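Local coordinates for Lmo0135 protein (Listeria monocytogenes EGD-e, PDB 5ISU), which is the substrate-binding protein CtaP of an ABC transporter and probably takes part in peptide uptake, at residues V97-S102 with K149-I154; P33-D38 with N109-G114; A61-L66 with Y75-K80; L79-T84 with D129-K134. All coordinates share one frame; numbering follows the deposited sequence.

Interaction 1. Residues V97-S102 with K149-I154; sequences VFTVNS and KTFFPI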
loop_
_atom_site.group_PDB
_atom_site.type_symbol
_atom_site.label_atom_id
_atom_site.label_comp_id
_atom_site.label_asym_id
_atom_site.label_seq_id
_atom_site.Cartn_x
_atom_site.Cartn_y
_atom_site.Cartn_z
ATOM N N VAL A 97 0.973 0.401 -25.193
ATOM C CA VAL A 97 1.709 1.568 -25.691
ATOM C C VAL A 97 0.937 2.846 -25.414
ATOM O O VAL A 97 1.516 3.840 -24.945
ATOM C CB VAL A 97 1.973 1.477 -27.209
ATOM C CG1 VAL A 97 2.606 2.766 -27.745
ATOM C CG2 VAL A 97 2.862 0.287 -27.532
ATOM N N PHE A 98 -0.357 2.822 -25.730
ATOM C CA PHE A 98 -1.199 3.983 -25.503
ATOM C C PHE A 98 -1.263 4.338 -24.022
ATOM O O PHE A 98 -1.225 5.515 -23.665
ATOM C CB PHE A 98 -2.625 3.775 -26.053
ATOM C CG PHE A 98 -3.603 4.796 -25.553
ATOM C CD1 PHE A 98 -3.680 6.043 -26.144
ATOM C CD2 PHE A 98 -4.401 4.526 -24.453
ATOM C CE1 PHE A 98 -4.553 6.997 -25.667
ATOM C CE2 PHE A 98 -5.276 5.476 -23.958
ATOM C CZ PHE A 98 -5.352 6.716 -24.566
ATOM N N THR A 99 -1.362 3.335 -23.164
ATOM C CA THR A 99 -1.449 3.613 -21.726
ATOM C C THR A 99 -0.188 4.318 -21.205
ATOM O O THR A 99 -0.288 5.314 -20.481
ATOM C CB THR A 99 -1.735 2.359 -20.880
ATOM O OG1 THR A 99 -2.933 1.706 -21.346
ATOM C CG2 THR A 99 -1.929 2.758 -19.427
ATOM N N VAL A 100 0.983 3.829 -21.607
ATOM C CA VAL A 100 2.246 4.424 -21.170
ATOM C C VAL A 100 2.378 5.854 -21.689
ATOM O O VAL A 100 2.789 6.740 -20.941
ATOM C CB VAL A 100 3.471 3.597 -21.616
ATOM C CG1 VAL A 100 4.790 4.339 -21.324
ATOM C CG2 VAL A 100 3.462 2.241 -20.956
ATOM N N ASN A 101 2.024 6.074 -22.954
ATOM C CA ASN A 101 2.091 7.430 -23.540
ATOM C C ASN A 101 1.091 8.362 -22.859
ATOM O O ASN A 101 1.371 9.555 -22.698
ATOM C CB ASN A 101 1.869 7.407 -25.060
ATOM C CG ASN A 101 3.003 6.710 -25.817
ATOM O OD1 ASN A 101 2.776 6.083 -26.852
ATOM N ND2 ASN A 101 4.215 6.809 -25.302
ATOM N N SER A 102 -0.054 7.823 -22.434
ATOM C CA SER A 102 -1.055 8.652 -21.750
ATOM C C SER A 102 -0.571 9.013 -20.321
ATOM O O SER A 102 -0.937 10.059 -19.792
ATOM C CB SER A 102 -2.444 7.993 -21.739
ATOM O OG SER A 102 -2.484 6.881 -20.855
ATOM N N LYS A 149 5.207 -4.921 -13.273
ATOM C CA LYS A 149 4.389 -5.866 -12.484
ATOM C C LYS A 149 3.204 -5.240 -11.737
ATOM O O LYS A 149 2.458 -5.964 -11.093
ATOM C CB LYS A 149 5.241 -6.582 -11.440
ATOM C CG LYS A 149 6.445 -7.324 -11.956
ATOM C CD LYS A 149 6.111 -8.511 -12.810
ATOM C CE LYS A 149 7.374 -9.328 -13.018
ATOM N NZ LYS A 149 7.093 -10.538 -13.827
ATOM N N THR A 150 3.065 -3.916 -11.780
ATOM C CA THR A 150 1.952 -3.198 -11.131
ATOM C C THR A 150 1.201 -2.341 -12.169
ATOM O O THR A 150 0.596 -1.325 -11.828
ATOM C CB THR A 150 2.461 -2.296 -9.960
ATOM O OG1 THR A 150 3.445 -1.353 -10.442
ATOM C CG2 THR A 150 3.084 -3.137 -8.840
ATOM N N PHE A 151 1.175 -2.820 -13.417
ATOM C CA PHE A 151 0.615 -2.095 -14.540
ATOM C C PHE A 151 -0.712 -2.653 -15.088
ATOM O O PHE A 151 -0.788 -3.825 -15.511
ATOM C CB PHE A 151 1.655 -2.116 -15.664
ATOM C CG PHE A 151 1.364 -1.161 -16.772
ATOM C CD1 PHE A 151 1.836 0.133 -16.710
ATOM C CD2 PHE A 151 0.629 -1.548 -17.872
ATOM C CE1 PHE A 151 1.569 1.039 -17.722
ATOM C CE2 PHE A 151 0.366 -0.655 -18.893
ATOM C CZ PHE A 151 0.847 0.645 -18.817
ATOM N N PHE A 152 -1.726 -1.785 -15.122
ATOM C CA PHE A 152 -3.067 -2.108 -15.645
ATOM C C PHE A 152 -3.288 -1.278 -16.911
ATOM O O PHE A 152 -3.321 -0.059 -16.829
ATOM C CB PHE A 152 -4.169 -1.740 -14.630
ATOM C CG PHE A 152 -4.129 -2.523 -13.339
ATOM C CD1 PHE A 152 -3.226 -2.202 -12.341
ATOM C CD2 PHE A 152 -5.051 -3.545 -13.097
ATOM C CE1 PHE A 152 -3.212 -2.912 -11.134
ATOM C CE2 PHE A 152 -5.039 -4.264 -11.909
ATOM C CZ PHE A 152 -4.118 -3.942 -10.921
ATOM N N PRO A 153 -3.426 -1.921 -18.085
ATOM C CA PRO A 153 -3.653 -1.100 -19.260
ATOM C C PRO A 153 -5.074 -0.549 -19.362
ATOM O O PRO A 153 -6.018 -1.098 -18.751
ATOM C CB PRO A 153 -3.375 -2.060 -20.426
ATOM C CG PRO A 153 -3.556 -3.411 -19.874
ATOM C CD PRO A 153 -3.149 -3.324 -18.435
ATOM N N ILE A 154 -5.198 0.567 -20.085
ATOM C CA ILE A 154 -6.512 1.171 -20.374
ATOM C C ILE A 154 -6.772 1.033 -21.885
ATOM O O ILE A 154 -5.859 0.745 -22.641
ATOM C CB ILE A 154 -6.663 2.613 -19.827
ATOM C CG1 ILE A 154 -5.669 3.598 -20.460
ATOM C CG2 ILE A 154 -6.478 2.599 -18.319
ATOM C CD1 ILE A 154 -5.866 5.032 -19.995
#
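Thr99 of helix 93-104 meets Ile154 and Phe151 of the loop that runs from helix 144-148 to helix 156-159. The contact is a buried helix-to-loop junction in a periplasmic-binding-protein-type fold of solute-binding family 5. Its polar centre is one bond. The backbone N of Ile154 donates to Thr99 OG1 at 2.8 Å, and the bond is nearly straight at 171°. Thr99 OG1 lies beside its own backbone N (chi1 -55°) and is also hydrogen-bonded to Asp95 O, one turn back along the helix. The same rotamer turns the methyl CG2 to the Phe151 ring, 3.5 Å from CZ. The two side chains slide past each other in opposite directions. Val100 CG2 lies 3.7 Å from Phe151 CZ, and the two side chains cross at about a right angle. Phe151 therefore touches two successive helix residues with its far end. Ile154 holds CG1 between its backbone N and carbonyl carbon (chi1 63°). From there CG1 lies 3.4 Å from Thr99 OG1 and reaches the edge of the Phe98 ring, near its plane. Ser102 CB lies over one face of that ring, offset toward the rim. Ser102 OG bonds back to Thr99 O at 2.7 Å. The Ile154 chain ends with CD1 4.0 Å from Phe98 CE2 and 3.9 Å from Ser102 OG.

Interaction 2. Residues P33-D38 with N109-G114; sequences PNYASD and NSPNRG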
loop_
_atom_site.group_PDB
_atom_site.type_symbol
_atom_site.label_atom_id
_atom_site.label_comp_id
_atom_site.label_asym_id
_atom_site.label_seq_id
_atom_site.Cartn_x
_atom_site.Cartn_y
_atom_site.Cartn_z
ATOM N N PRO A 33 -7.163 3.148 -13.783
ATOM C CA PRO A 33 -5.852 2.806 -13.212
ATOM C C PRO A 33 -4.745 3.830 -13.374
ATOM O O PRO A 33 -3.729 3.731 -12.690
ATOM C CB PRO A 33 -5.487 1.505 -13.923
ATOM C CG PRO A 33 -6.274 1.507 -15.162
ATOM C CD PRO A 33 -7.562 2.183 -14.827
ATOM N N ASN A 34 -4.906 4.772 -14.293
ATOM C CA ASN A 34 -3.913 5.844 -14.440
ATOM C C ASN A 34 -3.992 6.829 -13.258
ATOM O O ASN A 34 -3.072 7.596 -13.051
ATOM C CB ASN A 34 -4.113 6.625 -15.761
ATOM C CG ASN A 34 -3.625 5.872 -16.989
ATOM O OD1 ASN A 34 -3.305 4.697 -16.931
ATOM N ND2 ASN A 34 -3.557 6.569 -18.114
ATOM N N TYR A 35 -5.082 6.796 -12.488
ATOM C CA TYR A 35 -5.264 7.737 -11.374
ATOM C C TYR A 35 -5.648 7.098 -10.037
ATOM O O TYR A 35 -5.419 7.699 -8.994
ATOM C CB TYR A 35 -6.323 8.785 -11.769
ATOM C CG TYR A 35 -5.982 9.466 -13.081
ATOM C CD1 TYR A 35 -5.098 10.540 -13.120
ATOM C CD2 TYR A 35 -6.503 8.997 -14.288
ATOM C CE1 TYR A 35 -4.757 11.135 -14.318
ATOM C CE2 TYR A 35 -6.173 9.585 -15.488
ATOM C CZ TYR A 35 -5.290 10.648 -15.503
ATOM O OH TYR A 35 -4.960 11.236 -16.698
ATOM N N ALA A 36 -6.206 5.883 -10.050
ATOM C CA ALA A 36 -6.665 5.262 -8.797
ATOM C C ALA A 36 -5.586 5.172 -7.718
ATOM O O ALA A 36 -4.522 4.638 -7.970
ATOM C CB ALA A 36 -7.244 3.878 -9.065
ATOM N N SER A 37 -5.876 5.712 -6.529
ATOM C CA SER A 37 -4.934 5.652 -5.398
ATOM C C SER A 37 -5.585 5.366 -4.026
ATOM O O SER A 37 -4.899 4.900 -3.129
ATOM C CB SER A 37 -4.071 6.934 -5.329
ATOM O OG SER A 37 -4.876 8.086 -5.191
ATOM N N ASP A 38 -6.882 5.637 -3.853
ATOM C CA ASP A 38 -7.540 5.371 -2.555
ATOM C C ASP A 38 -7.989 3.881 -2.449
ATOM O O ASP A 38 -8.088 3.186 -3.451
ATOM C CB ASP A 38 -8.729 6.307 -2.327
ATOM C CG ASP A 38 -9.854 6.068 -3.327
ATOM O OD1 ASP A 38 -9.591 6.228 -4.545
ATOM O OD2 ASP A 38 -10.990 5.719 -2.905
ATOM N N ASN A 109 -1.678 14.789 -15.966
ATOM C CA ASN A 109 -1.422 14.791 -14.512
ATOM C C ASN A 109 -1.552 13.407 -13.871
ATOM O O ASN A 109 -2.254 13.262 -12.859
ATOM C CB ASN A 109 -2.379 15.745 -13.775
ATOM C CG ASN A 109 -2.136 17.207 -14.092
ATOM O OD1 ASN A 109 -0.989 17.658 -14.258
ATOM N ND2 ASN A 109 -3.225 17.977 -14.117
ATOM N N SER A 110 -0.919 12.394 -14.458
ATOM C CA SER A 110 -0.975 11.043 -13.873
ATOM C C SER A 110 -0.018 10.952 -12.694
ATOM O O SER A 110 1.151 11.253 -12.854
ATOM C CB SER A 110 -0.626 9.936 -14.882
ATOM O OG SER A 110 -0.795 8.632 -14.273
ATOM N N PRO A 111 -0.503 10.485 -11.517
ATOM C CA PRO A 111 0.395 10.400 -10.365
ATOM C C PRO A 111 1.545 9.387 -10.491
ATOM O O PRO A 111 2.514 9.501 -9.749
ATOM C CB PRO A 111 -0.541 10.056 -9.195
ATOM C CG PRO A 111 -1.797 9.539 -9.807
ATOM C CD PRO A 111 -1.904 10.187 -11.151
ATOM N N ASN A 112 1.472 8.459 -11.445
ATOM C CA ASN A 112 2.522 7.432 -11.637
ATOM C C ASN A 112 3.550 7.789 -12.716
ATOM O O ASN A 112 4.410 6.964 -13.054
ATOM C CB ASN A 112 1.885 6.092 -12.021
ATOM C CG ASN A 112 0.801 5.656 -11.055
ATOM O OD1 ASN A 112 -0.222 5.121 -11.477
ATOM N ND2 ASN A 112 0.995 5.920 -9.762
ATOM N N ARG A 113 3.474 9.001 -13.254
ATOM C CA ARG A 113 4.391 9.425 -14.310
ATOM C C ARG A 113 5.858 9.219 -13.944
ATOM O O ARG A 113 6.646 8.808 -14.791
ATOM C CB ARG A 113 4.147 10.878 -14.674
ATOM C CG ARG A 113 5.006 11.342 -15.838
ATOM C CD ARG A 113 4.718 12.766 -16.261
ATOM N NE ARG A 113 5.571 13.106 -17.388
ATOM C CZ ARG A 113 6.838 13.501 -17.296
ATOM N NH1 ARG A 113 7.444 13.617 -16.120
ATOM N NH2 ARG A 113 7.509 13.784 -18.404
ATOM N N GLY A 114 6.210 9.493 -12.684
ATOM C CA GLY A 114 7.588 9.326 -12.189
ATOM C C GLY A 114 8.223 7.947 -12.386
ATOM O O GLY A 114 9.440 7.832 -12.479
#
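Ser110 and Asn34 form the one hydrogen bond between segments 33-38 and 109-114. Ser110 OG donates to Asn34 O at 2.8 Å. The donor lies in the carbonyl plane, on a lone pair. OG is anti to the backbone N of Ser110 (chi1 -176°), which points it across to the other loop. Pro111 CD also comes to 3.4 Å from Asn34 O, so this oxygen has a hydroxyl and a ring carbon against it. Tyr35 lies next to this pair. Its CE1 edge meets Asn109 O at 3.6 Å, with the oxygen in the ring plane. Its CD1 is 3.8 Å from Pro111 CD, and the two side chains cross at about a right angle. The Tyr35 hydroxyl bonds to Gln108 O, just before the second segment, so the ring is held at its far end too.

Residues 110-113 make a type I beta turn, with Arg113 N bonded to Ser110 O at 3.3 Å. The turn lies in the loop after helix 93-104, and the contact joins this loop to the one that leads into helix 39-48. Asp38 is the N-cap of that helix. Further out, the side chain of Asn34 packs on Thr99 and Ile103 of helix 93-104, and its ND2 is hydrogen-bonded to Ser102 OG.

Interaction 3. Residues A61-L66 with Y75-K80; sequences ALAKSL and YTVKLK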
loop_
_atom_site.group_PDB
_atom_site.type_symbol
_atom_site.label_atom_id
_atom_site.label_comp_id
_atom_site.label_asym_id
_atom_site.label_seq_id
_atom_site.Cartn_x
_atom_site.Cartn_y
_atom_site.Cartn_z
ATOM N N ALA A 61 -0.481 -12.466 -15.915
ATOM C CA ALA A 61 -1.919 -12.190 -15.914
ATOM C C ALA A 61 -2.298 -11.970 -17.386
ATOM O O ALA A 61 -2.363 -12.941 -18.145
ATOM C CB ALA A 61 -2.231 -10.989 -15.037
ATOM N N LEU A 62 -2.499 -10.721 -17.822
ATOM C CA LEU A 62 -2.754 -10.490 -19.245
ATOM C C LEU A 62 -1.504 -10.872 -20.045
ATOM O O LEU A 62 -1.604 -11.304 -21.197
ATOM C CB LEU A 62 -3.102 -9.028 -19.525
ATOM C CG LEU A 62 -4.401 -8.461 -18.944
ATOM C CD1 LEU A 62 -4.428 -6.943 -19.097
ATOM C CD2 LEU A 62 -5.596 -9.117 -19.621
ATOM N N ALA A 63 -0.334 -10.700 -19.420
ATOM C CA ALA A 63 0.945 -11.009 -20.055
ATOM C C ALA A 63 1.284 -12.475 -19.894
ATOM O O ALA A 63 0.898 -13.118 -18.916
ATOM C CB ALA A 63 2.062 -10.160 -19.463
ATOM N N LYS A 64 2.020 -12.987 -20.865
ATOM C CA LYS A 64 2.471 -14.357 -20.875
ATOM C C LYS A 64 3.887 -14.391 -20.262
ATOM O O LYS A 64 4.223 -15.325 -19.525
ATOM C CB LYS A 64 2.462 -14.841 -22.321
ATOM C CG LYS A 64 2.697 -16.316 -22.546
ATOM C CD LYS A 64 2.855 -16.575 -24.044
ATOM C CE LYS A 64 3.342 -17.985 -24.339
ATOM N NZ LYS A 64 3.854 -18.084 -25.734
ATOM N N SER A 65 4.698 -13.360 -20.544
ATOM C CA SER A 65 6.069 -13.282 -20.021
ATOM C C SER A 65 6.742 -11.907 -20.160
ATOM O O SER A 65 6.311 -11.049 -20.944
ATOM C CB SER A 65 6.961 -14.290 -20.747
ATOM O OG SER A 65 6.968 -14.011 -22.134
ATOM N N LEU A 66 7.808 -11.738 -19.385
ATOM C CA LEU A 66 8.639 -10.545 -19.371
ATOM C C LEU A 66 10.050 -11.036 -19.609
ATOM O O LEU A 66 10.460 -12.042 -19.036
ATOM C CB LEU A 66 8.603 -9.848 -18.010
ATOM C CG LEU A 66 9.606 -8.688 -17.809
ATOM C CD1 LEU A 66 9.270 -7.511 -18.712
ATOM C CD2 LEU A 66 9.649 -8.213 -16.366
ATOM N N TYR A 75 13.210 -4.168 -21.926
ATOM C CA TYR A 75 12.238 -5.069 -21.322
ATOM C C TYR A 75 11.198 -5.429 -22.381
ATOM O O TYR A 75 10.515 -4.564 -22.899
ATOM C CB TYR A 75 11.549 -4.396 -20.121
ATOM C CG TYR A 75 12.451 -4.149 -18.921
ATOM C CD1 TYR A 75 13.475 -3.212 -18.963
ATOM C CD2 TYR A 75 12.241 -4.822 -17.726
ATOM C CE1 TYR A 75 14.299 -2.989 -17.856
ATOM C CE2 TYR A 75 13.049 -4.603 -16.618
ATOM C CZ TYR A 75 14.074 -3.685 -16.679
ATOM O OH TYR A 75 14.865 -3.480 -15.562
ATOM N N THR A 76 11.068 -6.710 -22.677
ATOM C CA THR A 76 10.123 -7.187 -23.666
ATOM C C THR A 76 9.006 -7.974 -22.998
ATOM O O THR A 76 9.258 -8.986 -22.331
ATOM C CB THR A 76 10.832 -8.100 -24.673
ATOM O OG1 THR A 76 11.900 -7.384 -25.293
ATOM C CG2 THR A 76 9.880 -8.581 -25.742
ATOM N N VAL A 77 7.769 -7.517 -23.197
ATOM C CA VAL A 77 6.581 -8.170 -22.645
ATOM C C VAL A 77 5.759 -8.803 -23.773
ATOM O O VAL A 77 5.399 -8.125 -24.741
ATOM C CB VAL A 77 5.656 -7.154 -21.916
ATOM C CG1 VAL A 77 4.417 -7.849 -21.357
ATOM C CG2 VAL A 77 6.406 -6.440 -20.802
ATOM N N LYS A 78 5.470 -10.094 -23.635
ATOM C CA LYS A 78 4.632 -10.831 -24.580
ATOM C C LYS A 78 3.255 -10.990 -23.929
ATOM O O LYS A 78 3.165 -11.428 -22.789
ATOM C CB LYS A 78 5.201 -12.227 -24.846
ATOM C CG LYS A 78 6.416 -12.335 -25.770
ATOM C CD LYS A 78 6.064 -12.055 -27.226
ATOM C CE LYS A 78 7.100 -12.627 -28.193
ATOM N NZ LYS A 78 8.500 -12.163 -27.972
ATOM N N LEU A 79 2.191 -10.661 -24.663
ATOM C CA LEU A 79 0.805 -10.780 -24.168
ATOM C C LEU A 79 0.177 -12.099 -24.566
ATOM O O LEU A 79 0.621 -12.749 -25.488
ATOM C CB LEU A 79 -0.081 -9.662 -24.755
ATOM C CG LEU A 79 0.237 -8.196 -24.438
ATOM C CD1 LEU A 79 -0.794 -7.259 -25.048
ATOM C CD2 LEU A 79 0.285 -7.989 -22.936
ATOM N N LYS A 80 -0.888 -12.471 -23.875
ATOM C CA LYS A 80 -1.647 -13.659 -24.250
ATOM C C LYS A 80 -2.418 -13.346 -25.553
ATOM O O LYS A 80 -2.661 -12.178 -25.865
ATOM C CB LYS A 80 -2.576 -14.100 -23.105
ATOM C CG LYS A 80 -1.786 -14.642 -21.918
ATOM C CD LYS A 80 -2.630 -15.062 -20.713
ATOM C CE LYS A 80 -1.689 -15.585 -19.627
ATOM N NZ LYS A 80 -2.337 -15.786 -18.315
#
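Ser65 pairs with Lys78, and Leu66 with Val77, in the antiparallel beta hairpin of strands 63-68 and 74-79. A classic beta bulge interrupts the ladder where Lys64 and Ser65 both face Lys78. Backbone bonds come first. Lys78 O accepts from Lys64 N at 2.7 Å and from Ser65 N in a weak bond of 3.3 Å. Lys78 N returns a bond to Ser65 O. Beyond the bulge, Lys80 N donates to Leu62 O.

Among the apolar contacts, Leu66 and Val77 share one face of the sheet. Leu66 CD1 reaches Val77 CG2 at 3.7 Å and also lies at the edge of the Tyr75 ring, near its plane. Ile148 of helix 144-148 packs on Leu66, Tyr75 and Val77. A separate apolar contact puts Ala63 CB 3.8 Å from Val77 CG1. Ser65 and Lys78 point to the other face, where Ser65 OG touches Lys78 CB at 3.7 Å.

The polar side-chain contact belongs to Lys80. Its chain is extended beyond CG and runs beside the carbonyls of Leu62 and Ala61. CG is 3.4 Å from Leu62 O. The ammonium NZ ends in the carbonyl plane of Ala61, donating to Ala61 O at 2.9 Å.

Interaction 4. Residues L79-T84 with D129-K134; sequences LKDGLT and DDTTVK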
loop_
_atom_site.group_PDB
_atom_site.type_symbol
_atom_site.label_atom_id
_atom_site.label_comp_id
_atom_site.label_asym_id
_atom_site.label_seq_id
_atom_site.Cartn_x
_atom_site.Cartn_y
_atom_site.Cartn_z
ATOM N N LEU A 79 2.191 -10.661 -24.663
ATOM C CA LEU A 79 0.805 -10.780 -24.168
ATOM C C LEU A 79 0.177 -12.099 -24.566
ATOM O O LEU A 79 0.621 -12.749 -25.488
ATOM C CB LEU A 79 -0.081 -9.662 -24.755
ATOM C CG LEU A 79 0.237 -8.196 -24.438
ATOM C CD1 LEU A 79 -0.794 -7.259 -25.048
ATOM C CD2 LEU A 79 0.285 -7.989 -22.936
ATOM N N LYS A 80 -0.888 -12.471 -23.875
ATOM C CA LYS A 80 -1.647 -13.659 -24.250
ATOM C C LYS A 80 -2.418 -13.346 -25.553
ATOM O O LYS A 80 -2.661 -12.178 -25.865
ATOM C CB LYS A 80 -2.576 -14.100 -23.105
ATOM C CG LYS A 80 -1.786 -14.642 -21.918
ATOM C CD LYS A 80 -2.630 -15.062 -20.713
ATOM C CE LYS A 80 -1.689 -15.585 -19.627
ATOM N NZ LYS A 80 -2.337 -15.786 -18.315
ATOM N N ASP A 81 -2.744 -14.383 -26.318
ATOM C CA ASP A 81 -3.459 -14.235 -27.579
ATOM C C ASP A 81 -4.945 -14.205 -27.319
ATOM O O ASP A 81 -5.412 -14.801 -26.355
ATOM C CB ASP A 81 -3.177 -15.431 -28.513
ATOM C CG ASP A 81 -1.720 -15.506 -28.983
ATOM O OD1 ASP A 81 -1.190 -14.494 -29.494
ATOM O OD2 ASP A 81 -1.122 -16.604 -28.908
ATOM N N GLY A 82 -5.687 -13.526 -28.189
ATOM C CA GLY A 82 -7.149 -13.490 -28.103
ATOM C C GLY A 82 -7.783 -12.750 -26.939
ATOM O O GLY A 82 -8.932 -12.991 -26.617
ATOM N N LEU A 83 -7.042 -11.856 -26.299
ATOM C CA LEU A 83 -7.607 -11.060 -25.211
ATOM C C LEU A 83 -8.582 -10.028 -25.758
ATOM O O LEU A 83 -8.391 -9.515 -26.853
ATOM C CB LEU A 83 -6.507 -10.303 -24.487
ATOM C CG LEU A 83 -5.443 -11.142 -23.797
ATOM C CD1 LEU A 83 -4.360 -10.219 -23.262
ATOM C CD2 LEU A 83 -6.073 -11.982 -22.678
ATOM N N THR A 84 -9.611 -9.714 -24.987
ATOM C CA THR A 84 -10.566 -8.693 -25.362
ATOM C C THR A 84 -10.955 -7.847 -24.166
ATOM O O THR A 84 -10.776 -8.244 -23.010
ATOM C CB THR A 84 -11.856 -9.280 -25.952
ATOM O OG1 THR A 84 -12.484 -10.137 -24.986
ATOM C CG2 THR A 84 -11.572 -10.061 -27.242
ATOM N N ASP A 129 4.434 -6.226 -32.303
ATOM C CA ASP A 129 3.301 -6.967 -32.882
ATOM C C ASP A 129 2.102 -6.621 -32.041
ATOM O O ASP A 129 2.193 -5.829 -31.106
ATOM C CB ASP A 129 3.456 -8.489 -32.710
ATOM C CG ASP A 129 4.750 -9.027 -33.233
ATOM O OD1 ASP A 129 5.213 -8.582 -34.304
ATOM O OD2 ASP A 129 5.283 -9.955 -32.585
ATOM N N ASP A 130 0.985 -7.273 -32.344
ATOM C CA ASP A 130 -0.207 -7.137 -31.524
ATOM C C ASP A 130 0.009 -7.763 -30.142
ATOM O O ASP A 130 -0.583 -7.297 -29.170
ATOM C CB ASP A 130 -1.429 -7.771 -32.199
ATOM C CG ASP A 130 -2.071 -6.861 -33.243
ATOM O OD1 ASP A 130 -1.753 -5.654 -33.269
ATOM O OD2 ASP A 130 -2.938 -7.345 -34.009
ATOM N N THR A 131 0.853 -8.793 -30.044
ATOM C CA THR A 131 1.121 -9.437 -28.753
ATOM C C THR A 131 2.542 -9.201 -28.200
ATOM O O THR A 131 3.012 -9.985 -27.382
ATOM C CB THR A 131 0.851 -10.964 -28.810
ATOM O OG1 THR A 131 1.824 -11.618 -29.631
ATOM C CG2 THR A 131 -0.532 -11.242 -29.359
ATOM N N THR A 132 3.204 -8.118 -28.604
ATOM C CA THR A 132 4.573 -7.844 -28.142
ATOM C C THR A 132 4.832 -6.359 -27.899
ATOM O O THR A 132 4.762 -5.555 -28.818
ATOM C CB THR A 132 5.629 -8.369 -29.152
ATOM O OG1 THR A 132 5.442 -9.772 -29.383
ATOM C CG2 THR A 132 7.081 -8.118 -28.643
ATOM N N VAL A 133 5.164 -6.019 -26.662
ATOM C CA VAL A 133 5.491 -4.650 -26.256
ATOM C C VAL A 133 6.977 -4.623 -25.898
ATOM O O VAL A 133 7.447 -5.497 -25.161
ATOM C CB VAL A 133 4.709 -4.235 -24.991
ATOM C CG1 VAL A 133 4.883 -2.756 -24.715
ATOM C CG2 VAL A 133 3.229 -4.552 -25.135
ATOM N N LYS A 134 7.715 -3.641 -26.424
ATOM C CA LYS A 134 9.154 -3.498 -26.146
ATOM C C LYS A 134 9.387 -2.151 -25.475
ATOM O O LYS A 134 9.044 -1.110 -26.045
ATOM C CB LYS A 134 9.975 -3.542 -27.434
ATOM C CG LYS A 134 11.479 -3.490 -27.203
ATOM C CD LYS A 134 12.245 -2.864 -28.359
ATOM C CE LYS A 134 12.161 -3.673 -29.634
ATOM N NZ LYS A 134 12.899 -3.000 -30.739
#
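Thr131 meets Leu79 through the backbone and Asp81 through its side chain. The Thr131 and Asp81 side chains cross obliquely. Thr131 turns its methyl to the acid, with CG2 3.3 Å from Asp81 OD1. The hydroxyl OG1 sits between the backbone N and the carbonyl carbon (chi1 69°), and CG2 lies beside the backbone N. OG1 stays 4.2 Å from Asp81 OD1, so the carboxylate meets a methyl group more closely than a hydroxyl. Asp81 has CG beside its own backbone N. Its CB points neither at Thr131 nor away from it, but the carboxylate end comes nearer.

Leu79 directs its CB toward the 129-134 segment. The two CB atoms of Leu79 and Thr131 are 4.4 Å apart, and Leu79 CD1 reaches Asp130 O at 4.1 Å. The same leucine also packs on Leu52. Its backbone N donates to Thr131 O at 2.9 Å. The bond is fairly straight at N-H, 165°, but the donor stands 42° out of the carbonyl plane.

Thr131 is a corner residue of a type I beta turn from Asp129 to Thr132. Asp130 in this turn has a backbone bond to Ala93 at the start of helix 93-104. Next along the chain, Val133 pairs with Val77 through the backbone. The contact thus lies at the end of an antiparallel strand pair, where strand 74-79 runs out beside the tight turn linking strands 121-129 and 132-136.

In the fold
Interaction 1 is the buried contact of the four. Interactions 2 and 3 are partly buried, and interaction 4 lies at the surface. Interactions 3 and 4 share Leu79 and Lys80 and both reach the five-stranded antiparallel sheet, where strand 74-79 lies between 63-68 and 132-136. Interaction 3 relies on a ladder of backbone bonds, while interaction 4 has a single one. Interactions 1 and 2 join loops to helix 93-104 or to the loop after it, and each uses one hydroxyl-to-backbone bond. They touch through Ser102 and Asn34, and where Ile154 packs on Pro33. Interaction 1 also meets interaction 3, through Pro153 and Leu62. Interactions 2 and 4 lie farthest apart, with centres about 24 Å from each other.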